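Local structure of actin-related protein 8 (Homo sapiens, 4FO0) at residues E70-E73 and Q74-N77; V136-E139 and A140-N144; F296-R299 and E300-L303. The protein binds ATP, shows only low basal ATPase activity, does not polymerise, helps organise mitotic chromosomes and is a proposed core component of the INO80 chromatin-remodelling complex. All coordinates share one frame; numbering follows the deposited sequence.

Contact 1: residues E70-E73 and Q74-N77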
loop_
_atom_site.group_PDB
_atom_site.type_symbol
_atom_site.label_atom_id
_atom_site.label_comp_id
_atom_site.label_asym_id
_atom_site.label_seq_id
_atom_site.Cartn_x
_atom_site.Cartn_y
_atom_site.Cartn_z
ATOM N N GLU A 70 -11.386 -18.679 16.819
ATOM C CA GLU A 70 -11.286 -17.470 17.632
ATOM C C GLU A 70 -11.557 -16.192 16.842
ATOM O O GLU A 70 -11.751 -15.134 17.431
ATOM C CB GLU A 70 -9.911 -17.387 18.300
ATOM C CG GLU A 70 -9.507 -18.648 19.068
ATOM C CD GLU A 70 -8.708 -19.658 18.228
ATOM O OE1 GLU A 70 -8.942 -19.789 17.001
ATOM O OE2 GLU A 70 -7.834 -20.331 18.814
ATOM N N SER A 71 -11.588 -16.286 15.515
ATOM C CA SER A 71 -11.619 -15.085 14.680
ATOM C C SER A 71 -12.788 -14.188 14.993
ATOM O O SER A 71 -12.652 -12.969 15.033
ATOM C CB SER A 71 -11.634 -15.433 13.198
ATOM O OG SER A 71 -10.357 -15.865 12.778
ATOM N N ASN A 72 -13.943 -14.788 15.215
ATOM C CA ASN A 72 -15.136 -13.996 15.398
ATOM C C ASN A 72 -15.138 -13.258 16.727
ATOM O O ASN A 72 -15.455 -12.071 16.780
ATOM C CB ASN A 72 -16.382 -14.851 15.246
ATOM C CG ASN A 72 -17.567 -14.041 14.816
ATOM O OD1 ASN A 72 -17.828 -13.900 13.620
ATOM N ND2 ASN A 72 -18.280 -13.464 15.785
ATOM N N GLU A 73 -14.767 -13.960 17.795
ATOM C CA GLU A 73 -14.640 -13.332 19.104
ATOM C C GLU A 73 -13.605 -12.210 19.111
ATOM O O GLU A 73 -13.864 -11.128 19.634
ATOM C CB GLU A 73 -14.278 -14.361 20.164
ATOM C CG GLU A 73 -13.889 -13.731 21.488
ATOM C CD GLU A 73 -14.249 -14.596 22.684
ATOM O OE1 GLU A 73 -14.277 -15.841 22.529
ATOM O OE2 GLU A 73 -14.510 -14.023 23.772
ATOM N N GLN A 74 -12.432 -12.479 18.539
ATOM C CA GLN A 74 -11.356 -11.492 18.465
ATOM C C GLN A 74 -11.831 -10.223 17.771
ATOM O O GLN A 74 -11.582 -9.106 18.224
ATOM C CB GLN A 74 -10.146 -12.074 17.735
ATOM C CG GLN A 74 -8.914 -11.165 17.703
ATOM C CD GLN A 74 -7.689 -11.880 17.154
ATOM O OE1 GLN A 74 -7.218 -11.577 16.068
ATOM N NE2 GLN A 74 -7.180 -12.846 17.904
ATOM N N ARG A 75 -12.536 -10.417 16.671
ATOM C CA ARG A 75 -13.134 -9.326 15.919
ATOM C C ARG A 75 -14.059 -8.493 16.828
ATOM O O ARG A 75 -13.894 -7.275 16.956
ATOM C CB ARG A 75 -13.870 -9.933 14.723
ATOM C CG ARG A 75 -14.346 -8.988 13.653
ATOM C CD ARG A 75 -14.891 -9.798 12.470
ATOM N NE ARG A 75 -13.808 -10.489 11.778
ATOM C CZ ARG A 75 -13.725 -11.807 11.613
ATOM N NH1 ARG A 75 -14.692 -12.603 12.087
ATOM N NH2 ARG A 75 -12.669 -12.323 10.965
ATOM N N GLN A 76 -15.019 -9.160 17.465
ATOM C CA GLN A 76 -15.888 -8.553 18.480
ATOM C C GLN A 76 -15.158 -7.689 19.522
ATOM O O GLN A 76 -15.530 -6.538 19.782
ATOM C CB GLN A 76 -16.627 -9.657 19.239
ATOM C CG GLN A 76 -17.674 -10.371 18.437
ATOM C CD GLN A 76 -18.678 -9.403 17.876
ATOM O OE1 GLN A 76 -18.313 -8.317 17.423
ATOM N NE2 GLN A 76 -19.957 -9.775 17.916
ATOM N N ASN A 77 -14.139 -8.266 20.147
ATOM C CA ASN A 77 -13.464 -7.594 21.239
ATOM C C ASN A 77 -12.691 -6.386 20.757
ATOM O O ASN A 77 -12.609 -5.374 21.457
ATOM C CB ASN A 77 -12.576 -8.571 22.014
ATOM C CG ASN A 77 -13.372 -9.732 22.626
ATOM O OD1 ASN A 77 -14.521 -9.576 23.091
ATOM N ND2 ASN A 77 -12.761 -10.911 22.617
#
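Glu70 meets Gln74 through the backbone: its carbonyl O accepts Gln74 N at 3.0 Å, while its carboxylate leads off in another direction. The aliphatic part of Gln74 follows this turn, CB resting 3.5 Å from Glu70 O, and the side chain then runs extended against the loop residues Ala365 and Val370.

Ser71 faces the protein interior. Its OG is hydrogen-bonded to Gly368 O, and its carbonyl O takes the N-H of Arg75 at 3.0 Å. The same oxygen lies over one face of the Arg75 guanidinium, displaced toward the rim, so the arginine folds back over the turn that precedes it. With CG anti to the backbone N (chi1 -169°) and a bend at chi3, the chain can return in this way, and NH2 is hydrogen-bonded to Leu66 O just upstream of the helix.

Asn72 gives its carbonyl O to Gln76 N at 3.0 Å. Its OD1 sits at the edge of the Arg75 guanidinium, in the plane of that group and 3.7 Å from NH1, yet the amide itself stands almost perpendicular to it. The Asn72 side chain also runs alongside that of Gln76, the two pointing the same way with amides turned 76° apart.

Glu73 closes the series with a 2.9 Å bond from Asn77 N to its carbonyl O. Asn77 turns its amide back, bringing ND2 to the Glu73 CG methylene, and the carboxylate plane is inclined by 53° to that amide.

Arg75 is thus tied to the loop just before the helix and Ser71 to Gly368 of a sequence-distant loop. The four successive i to i+4 backbone bonds are the signature of an alpha-helix, here the first turns of helix 71-88 at the surface of the actin-like fold.

Contact 2: residues V136-E139 and A140-N144; sequences VGEE and ALYVN
Glu138, at the start of the short helix 138-141 of this actin-family fold, and Tyr142, just past its end, lie side by side; the helix is a single turn entered through Gly137 at the N-cap. The two side chains point the same way, and the carboxylate is nearly parallel to the tyrosine ring, 15° between the planes. Contact is made by the Glu138 CG methylene, 4.0 Å from Tyr142 CD1, and by OE1 near CE1. A bend at chi2 in the glutamate turns its carboxylate along the ring. The backbone joins in as well: Glu138 O lies in the ring plane at the edge, 3.3 Å from Tyr142 CD1.

Ala140 and Leu141 turn to the interior. The Ala140 methyl packs on Val43 and Ala45 of strand 38-47, and Leu141 reaches Pro41 and Val43 of the same strand as well as Trp153. The leucine's CB and CG also lie near Gly137 O, whose bond from Leu141 N is the one firm helical link across the turn, 3.0 Å long. Gly137 itself has positive phi, a conformation that suits glycine and lets the chain swing from strand 134-136 into the helix.

At the C-terminal end the bonds are weaker. Tyr142 N makes two weak ones, to Glu138 O at 3.2 Å and to Glu139 O at 3.4 Å, and Glu139 O accepts a further hydrogen bond from Thr126 OG1. Val143 brings its CG2 methyl to 3.4 Å from Glu139 O.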
loop_
_atom_site.group_PDB
_atom_site.type_symbol
_atom_site.label_atom_id
_atom_site.label_comp_id
_atom_site.label_asym_id
_atom_site.label_seq_id
_atom_site.Cartn_x
_atom_site.Cartn_y
_atom_site.Cartn_z
ATOM N N VAL A 136 -1.813 -7.660 -18.474
ATOM C CA VAL A 136 -1.136 -6.956 -17.406
ATOM C C VAL A 136 -1.953 -5.808 -16.853
ATOM O O VAL A 136 -2.693 -5.156 -17.576
ATOM C CB VAL A 136 0.214 -6.423 -17.894
ATOM C CG1 VAL A 136 0.887 -5.585 -16.804
ATOM C CG2 VAL A 136 1.083 -7.578 -18.286
ATOM N N GLY A 137 -1.810 -5.574 -15.555
ATOM C CA GLY A 137 -2.390 -4.404 -14.924
ATOM C C GLY A 137 -3.900 -4.361 -14.989
ATOM O O GLY A 137 -4.591 -5.337 -14.677
ATOM N N GLU A 138 -4.417 -3.211 -15.396
ATOM C CA GLU A 138 -5.851 -3.013 -15.478
ATOM C C GLU A 138 -6.531 -3.984 -16.454
ATOM O O GLU A 138 -7.647 -4.448 -16.205
ATOM C CB GLU A 138 -6.144 -1.577 -15.874
ATOM C CG GLU A 138 -7.613 -1.240 -15.840
ATOM C CD GLU A 138 -7.898 -0.033 -14.980
ATOM O OE1 GLU A 138 -9.008 0.534 -15.117
ATOM O OE2 GLU A 138 -7.009 0.343 -14.173
ATOM N N GLU A 139 -5.866 -4.297 -17.563
ATOM C CA GLU A 139 -6.397 -5.308 -18.466
ATOM C C GLU A 139 -6.547 -6.655 -17.762
ATOM O O GLU A 139 -7.498 -7.399 -18.009
ATOM C CB GLU A 139 -5.524 -5.456 -19.702
ATOM C CG GLU A 139 -5.788 -4.414 -20.756
ATOM C CD GLU A 139 -5.096 -4.742 -22.069
ATOM O OE1 GLU A 139 -5.519 -4.203 -23.118
ATOM O OE2 GLU A 139 -4.133 -5.543 -22.047
ATOM N N ALA A 140 -5.607 -6.962 -16.879
ATOM C CA ALA A 140 -5.676 -8.191 -16.116
ATOM C C ALA A 140 -6.862 -8.176 -15.145
ATOM O O ALA A 140 -7.576 -9.176 -15.031
ATOM C CB ALA A 140 -4.373 -8.447 -15.397
ATOM N N LEU A 141 -7.097 -7.043 -14.477
ATOM C CA LEU A 141 -8.194 -6.964 -13.514
ATOM C C LEU A 141 -9.538 -7.214 -14.180
ATOM O O LEU A 141 -10.470 -7.704 -13.540
ATOM C CB LEU A 141 -8.243 -5.608 -12.823
ATOM C CG LEU A 141 -7.084 -5.170 -11.935
ATOM C CD1 LEU A 141 -7.301 -3.741 -11.498
ATOM C CD2 LEU A 141 -6.965 -6.062 -10.734
ATOM N N TYR A 142 -9.628 -6.874 -15.464
ATOM C CA TYR A 142 -10.898 -6.906 -16.192
ATOM C C TYR A 142 -11.147 -8.156 -17.030
ATOM O O TYR A 142 -12.058 -8.202 -17.852
ATOM C CB TYR A 142 -11.034 -5.662 -17.046
ATOM C CG TYR A 142 -11.584 -4.530 -16.251
ATOM C CD1 TYR A 142 -10.755 -3.755 -15.454
ATOM C CD2 TYR A 142 -12.942 -4.257 -16.257
ATOM C CE1 TYR A 142 -11.260 -2.718 -14.705
ATOM C CE2 TYR A 142 -13.457 -3.224 -15.519
ATOM C CZ TYR A 142 -12.614 -2.459 -14.739
ATOM O OH TYR A 142 -13.133 -1.427 -13.997
ATOM N N VAL A 143 -10.329 -9.168 -16.821
ATOM C CA VAL A 143 -10.578 -10.449 -17.428
ATOM C C VAL A 143 -11.797 -11.094 -16.767
ATOM O O VAL A 143 -11.851 -11.232 -15.544
ATOM C CB VAL A 143 -9.336 -11.343 -17.295
ATOM C CG1 VAL A 143 -9.653 -12.775 -17.688
ATOM C CG2 VAL A 143 -8.197 -10.764 -18.143
ATOM N N ASN A 144 -12.788 -11.440 -17.581
ATOM C CA ASN A 144 -13.939 -12.201 -17.129
ATOM C C ASN A 144 -13.458 -13.382 -16.288
ATOM O O ASN A 144 -12.600 -14.139 -16.716
ATOM C CB ASN A 144 -14.733 -12.679 -18.341
ATOM C CG ASN A 144 -16.033 -13.383 -17.968
ATOM O OD1 ASN A 144 -16.146 -14.024 -16.923
ATOM N ND2 ASN A 144 -17.015 -13.283 -18.849
#

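Contact 3: residues F296-R299 and E300-L303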
loop_
_atom_site.group_PDB
_atom_site.type_symbol
_atom_site.label_atom_id
_atom_site.label_comp_id
_atom_site.label_asym_id
_atom_site.label_seq_id
_atom_site.Cartn_x
_atom_site.Cartn_y
_atom_site.Cartn_z
ATOM N N PHE A 296 -26.186 -3.582 3.886
ATOM C CA PHE A 296 -25.574 -3.240 2.603
ATOM C C PHE A 296 -26.385 -3.768 1.422
ATOM O O PHE A 296 -26.540 -4.984 1.259
ATOM C CB PHE A 296 -24.172 -3.837 2.572
ATOM C CG PHE A 296 -23.367 -3.432 1.395
ATOM C CD1 PHE A 296 -23.137 -2.085 1.126
ATOM C CD2 PHE A 296 -22.810 -4.399 0.561
ATOM C CE1 PHE A 296 -22.366 -1.707 0.028
ATOM C CE2 PHE A 296 -22.043 -4.034 -0.527
ATOM C CZ PHE A 296 -21.814 -2.683 -0.795
ATOM N N PRO A 297 -26.882 -2.856 0.575
ATOM C CA PRO A 297 -27.926 -3.231 -0.381
ATOM C C PRO A 297 -27.412 -4.097 -1.531
ATOM O O PRO A 297 -28.209 -4.764 -2.178
ATOM C CB PRO A 297 -28.438 -1.880 -0.896
ATOM C CG PRO A 297 -27.527 -0.824 -0.298
ATOM C CD PRO A 297 -26.361 -1.511 0.308
ATOM N N TYR A 298 -26.110 -4.090 -1.788
ATOM C CA TYR A 298 -25.553 -4.964 -2.817
ATOM C C TYR A 298 -25.308 -6.361 -2.226
ATOM O O TYR A 298 -24.216 -6.686 -1.768
ATOM C CB TYR A 298 -24.274 -4.357 -3.402
ATOM C CG TYR A 298 -23.577 -5.215 -4.434
ATOM C CD1 TYR A 298 -24.290 -6.103 -5.233
ATOM C CD2 TYR A 298 -22.198 -5.149 -4.597
ATOM C CE1 TYR A 298 -23.643 -6.896 -6.171
ATOM C CE2 TYR A 298 -21.550 -5.934 -5.533
ATOM C CZ TYR A 298 -22.275 -6.802 -6.318
ATOM O OH TYR A 298 -21.626 -7.577 -7.252
ATOM N N ARG A 299 -26.271 -7.224 -2.310
ATOM C CA ARG A 299 -26.230 -8.406 -1.533
ATOM C C ARG A 299 -25.471 -9.525 -2.153
ATOM O O ARG A 299 -25.187 -10.474 -1.510
ATOM C CB ARG A 299 -27.627 -8.873 -1.252
ATOM C CG ARG A 299 -28.336 -8.089 -0.192
ATOM C CD ARG A 299 -29.660 -7.603 -0.706
ATOM N NE ARG A 299 -30.151 -6.455 0.037
ATOM C CZ ARG A 299 -31.013 -5.569 -0.448
ATOM N NH1 ARG A 299 -31.458 -5.685 -1.684
ATOM N NH2 ARG A 299 -31.407 -4.544 0.292
ATOM N N GLU A 300 -25.126 -9.438 -3.407
ATOM C CA GLU A 300 -24.405 -10.522 -4.017
ATOM C C GLU A 300 -22.949 -10.251 -4.191
ATOM O O GLU A 300 -22.309 -10.883 -4.956
ATOM C CB GLU A 300 -25.006 -10.850 -5.353
ATOM C CG GLU A 300 -25.668 -9.669 -5.988
ATOM C CD GLU A 300 -27.139 -9.660 -5.737
ATOM O OE1 GLU A 300 -27.675 -8.597 -5.355
ATOM O OE2 GLU A 300 -27.719 -10.739 -5.920
ATOM N N CYS A 301 -22.448 -9.305 -3.441
ATOM C CA CYS A 301 -21.047 -9.056 -3.277
ATOM C C CYS A 301 -20.292 -10.230 -2.724
ATOM O O CYS A 301 -20.770 -10.947 -1.914
ATOM C CB CYS A 301 -20.905 -7.871 -2.359
ATOM S SG CYS A 301 -19.381 -6.977 -2.382
ATOM N N GLN A 302 -19.082 -10.400 -3.189
ATOM C CA GLN A 302 -18.172 -11.444 -2.709
ATOM C C GLN A 302 -16.738 -10.942 -2.671
ATOM O O GLN A 302 -16.285 -10.287 -3.613
ATOM C CB GLN A 302 -18.186 -12.650 -3.626
ATOM C CG GLN A 302 -19.536 -13.207 -3.938
ATOM C CD GLN A 302 -19.453 -14.175 -5.099
ATOM O OE1 GLN A 302 -19.337 -15.384 -4.897
ATOM N NE2 GLN A 302 -19.473 -13.646 -6.328
ATOM N N LEU A 303 -16.019 -11.279 -1.604
ATOM C CA LEU A 303 -14.641 -10.820 -1.430
ATOM C C LEU A 303 -13.648 -11.500 -2.386
ATOM O O LEU A 303 -12.560 -10.980 -2.643
ATOM C CB LEU A 303 -14.207 -10.992 0.022
ATOM C CG LEU A 303 -14.944 -10.059 0.991
ATOM C CD1 LEU A 303 -14.732 -10.465 2.456
ATOM C CD2 LEU A 303 -14.500 -8.623 0.770
#
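The hydroxyl of Tyr298, whose ring packs on Cys301, is gripped by two partners: it is hydrogen-bonded to Asp308 OD1 and to a glycerol, probably from the crystallisation liquor. The other oxygen of that carboxylate, OD2, takes the backbone N-H of Gln302, so one aspartate holds both the tip of the ring and the chain running past it. The glycerol is also hydrogen-bonded to Glu300 O.

With its outer end fixed in this way, the ring lies flat against the chain that follows the turn. Tyr298 has CG anti to its own N (chi1 177°), which carries the ring alongside the following residues. Cys301 N stands 3.7 Å above the ring plane over its centre, and Cys301 CB makes a CH-pi contact over the same face, toward the CD2-CE2 side, 4.1 Å from the centroid. The sulfur comes in more obliquely, SG lying 4.7 Å from the centroid in a sulfur-aromatic contact. SG also approaches Phe296, at the edge of that ring and 4.4 Å from CE2. It thus touches both aromatic rings.

Glu300 crosses the tyrosine at about a right angle, and its CG methylene approaches CE1. Arg299 leads its guanidinium away from the turn and lays one face over Pro297 O.

The backbone explains this proximity. Tyr298 is the centre of an inverse gamma turn, and a type I beta turn runs from Tyr298 to Cys301, bending the chain so that the cysteine comes to lie against the ring face.

The loop bridges helices 280-293 and 306-319: Phe296 packs on Met291 and Leu315, Cys301 touches Tyr288 and Asp308, and Tyr298 rests on Leu311 of the second helix and on Tyr346 of strand 343-350, which Pro297 also meets.

The three contacts follow one another along the chain and do not touch. By nearest atoms contacts 1 and 3 are closest, about 9 Å apart; by centres contacts 2 and 3 are slightly closer, about 21 Å against 22 Å. Contact 2 lies about 11 Å from contact 3 and about 23 Å from contact 1, again between nearest atoms. It is also the one close to the nucleotide site: the Leu141 side chain lies about 7 Å from that of the ATP-binding Thr25 and about 11 Å from the bound ATP itself, without touching either. Contacts 1 and 3 are packing features away from the annotated ATP-binding residues, one on a surface helix, the other in a loop between two helices.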